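PDB 6WTE: B12-binding domain-containing protein from Kitasatospora setae, which binds cobalamin and a [4Fe-4S] cluster and, as the radical SAM enzyme TsrM, probably transfers a methyl group from S-adenosylmethionine by non-radical chemistry. Local coordinates for residues 409-413 / 473-477; 381-387 / 476-481; 3-7 / 55-60; 28-34 / 133-138. Residues are numbered along the deposited sequence.

Interaction 1. Residues 409-413 / 473-477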
loop_
_atom_site.group_PDB
_atom_site.type_symbol
_atom_site.label_atom_id
_atom_site.label_comp_id
_atom_site.label_asym_id
_atom_site.label_seq_id
_atom_site.Cartn_x
_atom_site.Cartn_y
_atom_site.Cartn_z
ATOM N N LEU A 409 -12.995 1.732 9.960
ATOM C CA LEU A 409 -13.827 2.894 10.271
ATOM C C LEU A 409 -13.131 4.178 9.847
ATOM O O LEU A 409 -11.986 4.428 10.243
ATOM C CB LEU A 409 -14.137 2.982 11.769
ATOM C CG LEU A 409 -15.286 2.165 12.344
ATOM C CD1 LEU A 409 -15.239 2.213 13.864
ATOM C CD2 LEU A 409 -16.595 2.728 11.834
ATOM N N GLY A 410 -13.833 5.011 9.088
ATOM C CA GLY A 410 -13.302 6.300 8.695
ATOM C C GLY A 410 -12.360 6.203 7.506
ATOM O O GLY A 410 -11.869 5.135 7.143
ATOM N N LEU A 411 -12.099 7.357 6.888
ATOM C CA LEU A 411 -11.261 7.411 5.694
ATOM C C LEU A 411 -10.249 8.538 5.817
ATOM O O LEU A 411 -10.634 9.707 5.922
ATOM C CB LEU A 411 -12.107 7.615 4.433
ATOM C CG LEU A 411 -11.268 7.721 3.155
ATOM C CD1 LEU A 411 -10.531 6.416 2.906
ATOM C CD2 LEU A 411 -12.111 8.104 1.955
ATOM N N ARG A 412 -8.963 8.196 5.772
ATOM C CA ARG A 412 -7.942 9.219 5.563
ATOM C C ARG A 412 -8.024 9.724 4.127
ATOM O O ARG A 412 -8.011 8.928 3.181
ATOM C CB ARG A 412 -6.544 8.660 5.847
ATOM C CG ARG A 412 -6.108 8.746 7.300
ATOM C CD ARG A 412 -5.402 10.063 7.610
ATOM N NE ARG A 412 -4.147 10.187 6.869
ATOM C CZ ARG A 412 -3.874 11.153 6.000
ATOM N NH1 ARG A 412 -4.755 12.121 5.765
ATOM N NH2 ARG A 412 -2.703 11.160 5.382
ATOM N N LEU A 413 -8.112 11.047 3.967
ATOM C CA LEU A 413 -8.280 11.674 2.663
ATOM C C LEU A 413 -6.936 12.014 2.034
ATOM O O LEU A 413 -6.032 12.503 2.710
ATOM C CB LEU A 413 -9.114 12.949 2.788
ATOM C CG LEU A 413 -10.548 12.723 3.272
ATOM C CD1 LEU A 413 -11.252 14.042 3.445
ATOM C CD2 LEU A 413 -11.293 11.837 2.291
ATOM N N LEU A 473 -3.551 15.571 9.769
ATOM C CA LEU A 473 -3.952 14.535 8.824
ATOM C C LEU A 473 -5.468 14.542 8.693
ATOM O O LEU A 473 -6.178 14.338 9.684
ATOM C CB LEU A 473 -3.457 13.167 9.283
ATOM C CG LEU A 473 -2.011 12.789 8.951
ATOM C CD1 LEU A 473 -1.013 13.759 9.573
ATOM C CD2 LEU A 473 -1.739 11.364 9.421
ATOM N N VAL A 474 -5.956 14.771 7.474
ATOM C CA VAL A 474 -7.372 15.016 7.215
ATOM C C VAL A 474 -8.098 13.699 6.974
ATOM O O VAL A 474 -7.563 12.795 6.318
ATOM C CB VAL A 474 -7.527 15.967 6.017
ATOM C CG1 VAL A 474 -8.971 16.143 5.664
ATOM C CG2 VAL A 474 -6.903 17.318 6.347
ATOM N N CYS A 475 -9.330 13.597 7.496
ATOM C CA CYS A 475 -10.157 12.400 7.390
ATOM C C CYS A 475 -11.589 12.777 7.048
ATOM O O CYS A 475 -12.015 13.920 7.233
ATOM C CB CYS A 475 -10.177 11.601 8.696
ATOM S SG CYS A 475 -8.541 11.062 9.219
ATOM N N TYR A 476 -12.330 11.784 6.563
ATOM C CA TYR A 476 -13.777 11.859 6.434
ATOM C C TYR A 476 -14.406 10.766 7.286
ATOM O O TYR A 476 -13.920 9.631 7.313
ATOM C CB TYR A 476 -14.246 11.686 4.984
ATOM C CG TYR A 476 -15.756 11.752 4.863
ATOM C CD1 TYR A 476 -16.406 12.968 4.715
ATOM C CD2 TYR A 476 -16.533 10.597 4.923
ATOM C CE1 TYR A 476 -17.777 13.045 4.620
ATOM C CE2 TYR A 476 -17.909 10.659 4.831
ATOM C CZ TYR A 476 -18.530 11.886 4.676
ATOM O OH TYR A 476 -19.898 11.950 4.587
ATOM N N PHE A 477 -15.476 11.124 7.986
ATOM C CA PHE A 477 -16.289 10.170 8.723
ATOM C C PHE A 477 -17.729 10.648 8.657
ATOM O O PHE A 477 -18.009 11.802 8.985
ATOM C CB PHE A 477 -15.816 10.051 10.174
ATOM C CG PHE A 477 -16.403 8.889 10.911
ATOM C CD1 PHE A 477 -16.293 7.599 10.406
ATOM C CD2 PHE A 477 -17.057 9.081 12.117
ATOM C CE1 PHE A 477 -16.831 6.523 11.086
ATOM C CE2 PHE A 477 -17.600 8.004 12.805
ATOM C CZ PHE A 477 -17.485 6.727 12.290
#
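This is an antiparallel beta pairing, in which the short strand 475-476 lies along the end of strand 404-412. Strand 404-412 follows strand 373-380 in the parallel sheet of the radical SAM core, a fold related to the TIM barrel. The pairing adds a later part of the chain to that sheet. Leu411 and Tyr476 form the hydrogen-bonded pair: Leu411 N donates to Tyr476 O at 2.9 Å, and Tyr476 N to Leu411 O at 2.8 Å. Arg412 and Cys475 form the non-hydrogen-bonded pair, with CA atoms 4.3 Å apart. Just past the ladder, Leu413 N still donates to Val474 O at 3.0 Å. Leu411 and Tyr476 point to the face covered by helix 418-427, where Leu413 CD2 reaches Tyr476 CB at 4.0 Å. Gly410 CA lies 3.7 Å from Phe477 CD1. Leu409 CD2 meets the edge of the Phe477 ring, 3.9 Å from CE1. Arg412 and Cys475 point to the other face. There the side chain of Arg412, salt-bridged to Asp72 through NE, lies about 6 Å from the bound cobalamin. Leu473 CD2 covers one face of its guanidinium, 3.7 Å from Arg412 NE, while Arg412 NH1 donates to Val474 O at 2.9 Å.

Interaction 2. Residues 381-387 / 476-481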
loop_
_atom_site.group_PDB
_atom_site.type_symbol
_atom_site.label_atom_id
_atom_site.label_comp_id
_atom_site.label_asym_id
_atom_site.label_seq_id
_atom_site.Cartn_x
_atom_site.Cartn_y
_atom_site.Cartn_z
ATOM N N GLY A 381 -18.359 4.316 7.372
ATOM C CA GLY A 381 -18.206 5.752 7.515
ATOM C C GLY A 381 -18.148 6.531 6.218
ATOM O O GLY A 381 -17.963 7.754 6.263
ATOM N N MET A 382 -18.272 5.875 5.066
ATOM C CA MET A 382 -18.309 6.577 3.793
ATOM C C MET A 382 -19.613 7.372 3.691
ATOM O O MET A 382 -20.529 7.178 4.494
ATOM C CB MET A 382 -18.155 5.578 2.645
ATOM C CG MET A 382 -16.756 4.979 2.530
ATOM S SD MET A 382 -15.499 6.202 2.056
ATOM C CE MET A 382 -15.804 6.327 0.302
ATOM N N PRO A 383 -19.714 8.296 2.733
ATOM C CA PRO A 383 -20.922 9.132 2.643
ATOM C C PRO A 383 -22.179 8.280 2.527
ATOM O O PRO A 383 -22.241 7.337 1.732
ATOM C CB PRO A 383 -20.674 9.969 1.383
ATOM C CG PRO A 383 -19.175 10.070 1.304
ATOM C CD PRO A 383 -18.709 8.691 1.733
ATOM N N GLY A 384 -23.171 8.604 3.358
ATOM C CA GLY A 384 -24.410 7.861 3.455
ATOM C C GLY A 384 -24.521 6.974 4.680
ATOM O O GLY A 384 -25.631 6.533 5.013
ATOM N N GLU A 385 -23.407 6.715 5.367
ATOM C CA GLU A 385 -23.413 5.749 6.454
ATOM C C GLU A 385 -24.240 6.249 7.635
ATOM O O GLU A 385 -24.089 7.388 8.083
ATOM C CB GLU A 385 -21.985 5.445 6.909
ATOM C CG GLU A 385 -21.910 4.196 7.766
ATOM C CD GLU A 385 -21.681 2.937 6.940
ATOM O OE1 GLU A 385 -20.568 2.775 6.418
ATOM O OE2 GLU A 385 -22.620 2.121 6.802
ATOM N N THR A 386 -25.114 5.387 8.131
ATOM C CA THR A 386 -25.886 5.584 9.349
ATOM C C THR A 386 -25.682 4.353 10.209
ATOM O O THR A 386 -25.158 3.339 9.740
ATOM C CB THR A 386 -27.383 5.752 9.042
ATOM O OG1 THR A 386 -27.870 4.532 8.479
ATOM C CG2 THR A 386 -27.630 6.904 8.062
ATOM N N PRO A 387 -26.095 4.394 11.479
ATOM C CA PRO A 387 -26.025 3.165 12.286
ATOM C C PRO A 387 -26.763 1.995 11.655
ATOM O O PRO A 387 -26.293 0.858 11.763
ATOM C CB PRO A 387 -26.652 3.589 13.621
ATOM C CG PRO A 387 -26.366 5.053 13.703
ATOM C CD PRO A 387 -26.453 5.566 12.300
ATOM N N TYR A 476 -12.330 11.784 6.563
ATOM C CA TYR A 476 -13.777 11.859 6.434
ATOM C C TYR A 476 -14.406 10.766 7.286
ATOM O O TYR A 476 -13.920 9.631 7.313
ATOM C CB TYR A 476 -14.246 11.686 4.984
ATOM C CG TYR A 476 -15.756 11.752 4.863
ATOM C CD1 TYR A 476 -16.406 12.968 4.715
ATOM C CD2 TYR A 476 -16.533 10.597 4.923
ATOM C CE1 TYR A 476 -17.777 13.045 4.620
ATOM C CE2 TYR A 476 -17.909 10.659 4.831
ATOM C CZ TYR A 476 -18.530 11.886 4.676
ATOM O OH TYR A 476 -19.898 11.950 4.587
ATOM N N PHE A 477 -15.476 11.124 7.986
ATOM C CA PHE A 477 -16.289 10.170 8.723
ATOM C C PHE A 477 -17.729 10.648 8.657
ATOM O O PHE A 477 -18.009 11.802 8.985
ATOM C CB PHE A 477 -15.816 10.051 10.174
ATOM C CG PHE A 477 -16.403 8.889 10.911
ATOM C CD1 PHE A 477 -16.293 7.599 10.406
ATOM C CD2 PHE A 477 -17.057 9.081 12.117
ATOM C CE1 PHE A 477 -16.831 6.523 11.086
ATOM C CE2 PHE A 477 -17.600 8.004 12.805
ATOM C CZ PHE A 477 -17.485 6.727 12.290
ATOM N N SER A 478 -18.622 9.766 8.232
ATOM C CA SER A 478 -20.002 10.146 7.979
ATOM C C SER A 478 -20.608 10.849 9.190
ATOM O O SER A 478 -20.591 10.292 10.297
ATOM C CB SER A 478 -20.840 8.918 7.645
ATOM O OG SER A 478 -22.205 9.295 7.570
ATOM N N PRO A 479 -21.173 12.046 9.022
ATOM C CA PRO A 479 -21.909 12.668 10.130
ATOM C C PRO A 479 -23.071 11.824 10.626
ATOM O O PRO A 479 -23.538 12.036 11.752
ATOM C CB PRO A 479 -22.388 13.998 9.527
ATOM C CG PRO A 479 -21.375 14.291 8.453
ATOM C CD PRO A 479 -21.030 12.948 7.867
ATOM N N GLY A 480 -23.561 10.877 9.824
ATOM C CA GLY A 480 -24.589 9.968 10.303
ATOM C C GLY A 480 -24.142 9.058 11.430
ATOM O O GLY A 480 -24.994 8.414 12.057
ATOM N N LEU A 481 -22.839 8.979 11.700
ATOM C CA LEU A 481 -22.313 8.116 12.748
ATOM C C LEU A 481 -21.837 8.880 13.976
ATOM O O LEU A 481 -21.313 8.259 14.907
ATOM C CB LEU A 481 -21.161 7.261 12.205
ATOM C CG LEU A 481 -21.522 6.198 11.168
ATOM C CD1 LEU A 481 -20.311 5.336 10.831
ATOM C CD2 LEU A 481 -22.663 5.339 11.672
HETATM O O HOH W 1 -22.573 10.717 5.262
#
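Ser478 OG donates to Glu385 O at 2.7 Å, the shorter of two direct hydrogen bonds between the segments. The other runs from Ser478 N to Gly381 O at 2.9 Å. Ser478 OG also accepts from Gly480 N at 3.1 Å, which makes an ST turn. A water donates to Ser478 OG at 2.7 Å, accepts from Gly384 N at 2.9 Å and lies 3.0 Å from Tyr476 OH. Within 381-387, Gly381 N donates to Glu385 OE1 at 2.9 Å, while Glu385 OE2 bonds to Thr389 and His336. The segment spans the loop from strand 373-380 to the first residue of helix 387-398 in the radical SAM core. It contains a type II turn from Met382 to Glu385, and Thr386 is the helix N-cap. A CB on Gly381 would clash with Phe477 CD1, and its backbone angles also call for glycine. At Gly480 a CB would run into Glu385 O, with which its CA makes a CA-H...O contact at 3.4 Å. Further out, Pro383 CD packs 3.8 Å from Tyr476 CE2. Leu481 fills the other end of the contact. Its CD1 lies 3.6 Å from Glu385 CG, and its CD2 3.8 Å from Pro387 CD.

Interaction 3. Residues 3-7 / 55-60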
loop_
_atom_site.group_PDB
_atom_site.type_symbol
_atom_site.label_atom_id
_atom_site.label_comp_id
_atom_site.label_asym_id
_atom_site.label_seq_id
_atom_site.Cartn_x
_atom_site.Cartn_y
_atom_site.Cartn_z
ATOM N N ARG A 3 29.387 5.050 -10.970
ATOM C CA ARG A 3 28.160 4.369 -11.364
ATOM C C ARG A 3 27.441 3.763 -10.162
ATOM O O ARG A 3 26.575 2.897 -10.327
ATOM C CB ARG A 3 28.457 3.310 -12.430
ATOM C CG ARG A 3 28.985 3.913 -13.733
ATOM C CD ARG A 3 29.096 2.895 -14.864
ATOM N NE ARG A 3 27.790 2.495 -15.395
ATOM C CZ ARG A 3 27.096 3.190 -16.295
ATOM N NH1 ARG A 3 27.576 4.333 -16.768
ATOM N NH2 ARG A 3 25.918 2.746 -16.722
ATOM N N LEU A 4 27.763 4.233 -8.959
ATOM C CA LEU A 4 27.224 3.682 -7.722
ATOM C C LEU A 4 25.953 4.421 -7.317
ATOM O O LEU A 4 25.965 5.647 -7.155
ATOM C CB LEU A 4 28.261 3.769 -6.606
ATOM C CG LEU A 4 27.782 3.361 -5.211
ATOM C CD1 LEU A 4 27.312 1.909 -5.203
ATOM C CD2 LEU A 4 28.886 3.589 -4.179
ATOM N N VAL A 5 24.868 3.669 -7.142
ATOM C CA VAL A 5 23.592 4.177 -6.654
ATOM C C VAL A 5 23.307 3.529 -5.303
ATOM O O VAL A 5 23.374 2.301 -5.173
ATOM C CB VAL A 5 22.438 3.875 -7.633
ATOM C CG1 VAL A 5 21.128 4.384 -7.070
ATOM C CG2 VAL A 5 22.697 4.476 -9.007
ATOM N N LEU A 6 22.990 4.346 -4.308
ATOM C CA LEU A 6 22.534 3.859 -3.012
ATOM C C LEU A 6 21.015 3.929 -2.954
ATOM O O LEU A 6 20.428 4.946 -3.335
ATOM C CB LEU A 6 23.124 4.686 -1.872
ATOM C CG LEU A 6 22.463 4.444 -0.515
ATOM C CD1 LEU A 6 22.728 3.012 0.001
ATOM C CD2 LEU A 6 22.917 5.505 0.476
ATOM N N LEU A 7 20.389 2.855 -2.474
ATOM C CA LEU A 7 18.954 2.821 -2.212
ATOM C C LEU A 7 18.745 2.583 -0.723
ATOM O O LEU A 7 19.311 1.642 -0.160
ATOM C CB LEU A 7 18.260 1.733 -3.039
ATOM C CG LEU A 7 18.427 1.843 -4.558
ATOM C CD1 LEU A 7 17.866 0.609 -5.258
ATOM C CD2 LEU A 7 17.722 3.118 -5.061
ATOM N N TYR A 55 28.196 3.757 6.446
ATOM C CA TYR A 55 28.126 3.627 4.993
ATOM C C TYR A 55 28.802 4.801 4.292
ATOM O O TYR A 55 29.641 4.608 3.406
ATOM C CB TYR A 55 26.676 3.488 4.520
ATOM C CG TYR A 55 26.612 3.315 3.016
ATOM C CD1 TYR A 55 26.762 2.062 2.438
ATOM C CD2 TYR A 55 26.454 4.410 2.176
ATOM C CE1 TYR A 55 26.738 1.901 1.064
ATOM C CE2 TYR A 55 26.432 4.258 0.805
ATOM C CZ TYR A 55 26.573 3.007 0.253
ATOM O OH TYR A 55 26.547 2.860 -1.115
ATOM N N PHE A 56 28.436 6.032 4.661
ATOM C CA PHE A 56 28.914 7.191 3.915
ATOM C C PHE A 56 30.376 7.520 4.188
ATOM O O PHE A 56 30.990 8.254 3.406
ATOM C CB PHE A 56 28.028 8.398 4.200
ATOM C CG PHE A 56 26.735 8.365 3.450
ATOM C CD1 PHE A 56 26.716 8.595 2.082
ATOM C CD2 PHE A 56 25.547 8.078 4.093
ATOM C CE1 PHE A 56 25.536 8.552 1.378
ATOM C CE2 PHE A 56 24.364 8.039 3.390
ATOM C CZ PHE A 56 24.361 8.277 2.032
ATOM N N ALA A 57 30.952 7.000 5.266
ATOM C CA ALA A 57 32.385 7.174 5.448
ATOM C C ALA A 57 33.177 6.306 4.477
ATOM O O ALA A 57 34.275 6.686 4.056
ATOM C CB ALA A 57 32.770 6.858 6.888
ATOM N N GLU A 58 32.620 5.158 4.095
ATOM C CA GLU A 58 33.280 4.191 3.231
ATOM C C GLU A 58 32.871 4.301 1.768
ATOM O O GLU A 58 33.649 3.917 0.889
ATOM C CB GLU A 58 32.976 2.774 3.730
ATOM C CG GLU A 58 33.142 2.612 5.241
ATOM C CD GLU A 58 32.296 1.485 5.808
ATOM O OE1 GLU A 58 31.637 0.779 5.013
ATOM O OE2 GLU A 58 32.280 1.307 7.049
ATOM N N ARG A 59 31.674 4.808 1.482
ATOM C CA ARG A 59 31.119 4.795 0.135
ATOM C C ARG A 59 30.627 6.184 -0.239
ATOM O O ARG A 59 30.126 6.934 0.602
ATOM C CB ARG A 59 29.955 3.794 0.014
ATOM C CG ARG A 59 30.344 2.363 0.335
ATOM C CD ARG A 59 31.345 1.831 -0.674
ATOM N NE ARG A 59 30.703 1.096 -1.758
ATOM C CZ ARG A 59 31.319 0.727 -2.876
ATOM N NH1 ARG A 59 32.593 1.038 -3.064
ATOM N NH2 ARG A 59 30.660 0.050 -3.806
ATOM N N SER A 60 30.761 6.511 -1.521
ATOM C CA SER A 60 30.345 7.805 -2.058
ATOM C C SER A 60 29.469 7.564 -3.279
ATOM O O SER A 60 29.911 7.732 -4.422
ATOM C CB SER A 60 31.552 8.681 -2.402
ATOM O OG SER A 60 32.358 8.910 -1.258
#
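Leu6 lies over the face of the Tyr55 ring, with CD1 4.2 Å from the ring centroid in a CH-pi contact. Its CD2 reaches Tyr55 CE2 at 3.7 Å and Phe56 CZ at 3.5 Å, so one leucine meets both aromatic residues. Two residues back on the strand, Leu4 points the same way. Its CD2 lies 3.9 Å from Tyr55 OH and 3.9 Å from Arg59 NE, over one face of the guanidinium. The same methyl is 4.1 Å from Ser60 C. Strand 4-9 lies inside the parallel sheet of the B12-binding domain, between strands 35-40 and 63-67. Helix 48-58 covers the face on which Leu4 and Leu6 lie, as in the Rossmann-like fold of such domains. Val5 points away from it and packs on Leu29 of helix 20-31, so helices cover both faces of the sheet at this strand. Arg59 is the first residue to leave the helix, and its CA-to-CB bond points toward the strand. Its guanidinium is salt-bridged to Glu35 and Glu37, while Tyr55 OH is hydrogen-bonded to Glu37. Phe56 also touches Ile93 and Leu96 of helix 83-96, which lies beside helix 48-58 on this sheet face.

Interaction 4. Residues 28-34 / 133-138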
loop_
_atom_site.group_PDB
_atom_site.type_symbol
_atom_site.label_atom_id
_atom_site.label_comp_id
_atom_site.label_asym_id
_atom_site.label_seq_id
_atom_site.Cartn_x
_atom_site.Cartn_y
_atom_site.Cartn_z
ATOM N N ALA A 28 16.671 -3.251 -12.429
ATOM C CA ALA A 28 16.739 -2.365 -13.584
ATOM C C ALA A 28 18.071 -1.628 -13.632
ATOM O O ALA A 28 18.711 -1.541 -14.686
ATOM C CB ALA A 28 15.576 -1.378 -13.543
ATOM N N LEU A 29 18.500 -1.086 -12.496
ATOM C CA LEU A 29 19.749 -0.332 -12.474
ATOM C C LEU A 29 20.940 -1.228 -12.787
ATOM O O LEU A 29 21.816 -0.852 -13.573
ATOM C CB LEU A 29 19.920 0.342 -11.118
ATOM C CG LEU A 29 19.084 1.596 -10.878
ATOM C CD1 LEU A 29 19.164 1.951 -9.409
ATOM C CD2 LEU A 29 19.589 2.739 -11.753
ATOM N N GLU A 30 20.979 -2.428 -12.203
ATOM C CA GLU A 30 22.077 -3.345 -12.495
ATOM C C GLU A 30 22.082 -3.758 -13.963
ATOM O O GLU A 30 23.149 -3.849 -14.584
ATOM C CB GLU A 30 21.988 -4.578 -11.592
ATOM C CG GLU A 30 22.335 -4.298 -10.139
ATOM C CD GLU A 30 22.307 -5.549 -9.281
ATOM O OE1 GLU A 30 21.665 -6.535 -9.693
ATOM O OE2 GLU A 30 22.926 -5.540 -8.196
ATOM N N ASP A 31 20.900 -4.006 -14.538
ATOM C CA ASP A 31 20.827 -4.393 -15.942
ATOM C C ASP A 31 21.295 -3.278 -16.870
ATOM O O ASP A 31 21.720 -3.563 -17.994
ATOM C CB ASP A 31 19.401 -4.818 -16.308
ATOM C CG ASP A 31 19.015 -6.167 -15.714
ATOM O OD1 ASP A 31 19.861 -6.809 -15.057
ATOM O OD2 ASP A 31 17.859 -6.590 -15.911
ATOM N N GLU A 32 21.228 -2.024 -16.428
ATOM C CA GLU A 32 21.704 -0.883 -17.200
ATOM C C GLU A 32 23.146 -0.515 -16.882
ATOM O O GLU A 32 23.620 0.534 -17.331
ATOM C CB GLU A 32 20.798 0.328 -16.967
ATOM C CG GLU A 32 19.410 0.179 -17.570
ATOM C CD GLU A 32 19.433 0.128 -19.086
ATOM O OE1 GLU A 32 20.322 0.761 -19.693
ATOM O OE2 GLU A 32 18.563 -0.552 -19.670
ATOM N N GLY A 33 23.849 -1.343 -16.118
ATOM C CA GLY A 33 25.267 -1.154 -15.901
ATOM C C GLY A 33 25.656 -0.391 -14.658
ATOM O O GLY A 33 26.834 -0.030 -14.521
ATOM N N PHE A 34 24.728 -0.149 -13.740
ATOM C CA PHE A 34 25.052 0.549 -12.508
ATOM C C PHE A 34 25.347 -0.438 -11.387
ATOM O O PHE A 34 24.871 -1.578 -11.388
ATOM C CB PHE A 34 23.912 1.483 -12.095
ATOM C CG PHE A 34 23.695 2.606 -13.060
ATOM C CD1 PHE A 34 24.481 3.749 -13.001
ATOM C CD2 PHE A 34 22.731 2.507 -14.046
ATOM C CE1 PHE A 34 24.297 4.773 -13.903
ATOM C CE2 PHE A 34 22.541 3.525 -14.951
ATOM C CZ PHE A 34 23.324 4.663 -14.879
ATOM N N LEU A 133 14.292 6.039 -12.963
ATOM C CA LEU A 133 15.486 6.034 -12.121
ATOM C C LEU A 133 16.739 5.710 -12.931
ATOM O O LEU A 133 17.811 6.277 -12.681
ATOM C CB LEU A 133 15.312 5.046 -10.963
ATOM C CG LEU A 133 16.465 5.006 -9.954
ATOM C CD1 LEU A 133 16.752 6.411 -9.419
ATOM C CD2 LEU A 133 16.161 4.043 -8.807
ATOM N N CYS A 134 16.630 4.796 -13.902
ATOM C CA CYS A 134 17.782 4.506 -14.749
ATOM C C CYS A 134 18.185 5.721 -15.568
ATOM O O CYS A 134 19.378 5.988 -15.741
ATOM C CB CYS A 134 17.492 3.332 -15.675
ATOM S SG CYS A 134 17.496 1.741 -14.839
ATOM N N GLU A 135 17.207 6.449 -16.114
ATOM C CA GLU A 135 17.547 7.650 -16.866
ATOM C C GLU A 135 18.164 8.698 -15.955
ATOM O O GLU A 135 19.133 9.359 -16.333
ATOM C CB GLU A 135 16.312 8.201 -17.583
ATOM C CG GLU A 135 15.781 7.256 -18.651
ATOM C CD GLU A 135 14.761 7.895 -19.577
ATOM O OE1 GLU A 135 14.637 9.140 -19.575
ATOM O OE2 GLU A 135 14.084 7.142 -20.310
ATOM N N LEU A 136 17.638 8.832 -14.733
ATOM C CA LEU A 136 18.211 9.773 -13.776
ATOM C C LEU A 136 19.643 9.390 -13.417
ATOM O O LEU A 136 20.549 10.229 -13.451
ATOM C CB LEU A 136 17.333 9.841 -12.524
ATOM C CG LEU A 136 17.802 10.783 -11.405
ATOM C CD1 LEU A 136 17.883 12.235 -11.868
ATOM C CD2 LEU A 136 16.910 10.651 -10.176
ATOM N N ALA A 137 19.868 8.115 -13.090
ATOM C CA ALA A 137 21.220 7.665 -12.771
ATOM C C ALA A 137 22.169 7.906 -13.937
ATOM O O ALA A 137 23.334 8.268 -13.736
ATOM C CB ALA A 137 21.209 6.184 -12.380
ATOM N N THR A 138 21.689 7.717 -15.168
ATOM C CA THR A 138 22.540 7.971 -16.324
ATOM C C THR A 138 22.890 9.450 -16.424
ATOM O O THR A 138 24.056 9.802 -16.639
ATOM C CB THR A 138 21.858 7.492 -17.607
ATOM O OG1 THR A 138 21.632 6.078 -17.536
ATOM C CG2 THR A 138 22.723 7.794 -18.823
#
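Cys134 is the bump at the centre of this helix-helix contact. Its sulfur fills a hollow between Ala28, Leu29 and Glu32. Cys134 SG lies 3.5 Å from Ala28 O, 3.9 Å from Ala28 CB, 3.9 Å from Leu29 CD2 and 3.7 Å from Glu32 CG. The backbones come close here, with the CA atoms of Leu29 and Cys134 5.7 Å apart. Leu29 answers from the other helix. It fits between Leu133 and Ala137, which are one turn apart: Leu29 CD1 is 3.7 Å from Leu133 CD2, and Leu29 CD2 is 3.9 Å from Ala137 CB. The third bump is the Phe34 ring, just past the end of helix 20-31. A Schellman motif ends that helix, with Gly33 as the C-prime residue. Phe34 then turns its ring toward helix 130-141, where the small Ala137 leaves room for it. Ala137 CB sits over the ring face, 3.8 Å from the centroid, in a CH-pi contact. Thr138 OG1 lies at the ring edge, 3.5 Å from Phe34 CZ, and donates to Cys134 O at 2.9 Å. Both helices belong to the Rossmann-like B12-binding domain and pack on its parallel sheet. Leu29 rests on Val36 of strand 35-40, Ala137 on Leu63 of strand 63-67, and Leu133 on Leu63 and on Val102 of strand 101-104.

The four contacts form two groups. Interactions 1 and 2 share Tyr476 and Phe477 in the radical SAM part, with centres 11 Å apart, and Leu411 CD2 touches Met382 SD at 3.9 Å. Interactions 3 and 4 lie in the B12-binding domain, with centres 15 Å apart. Val5 CG1 meets Leu29 CD1 at 3.9 Å, and Arg3 NE lies 2.8 Å from Gly33 O, a probable hydrogen bond. The centres of interactions 1 and 4 are 38 Å apart, yet both approach cobalamin: the side chain of Leu133 is about 4 Å from it and that of Arg412 about 6 Å. In interaction 2, the Met382 side chain is about 10 Å from the iron-sulfur cluster.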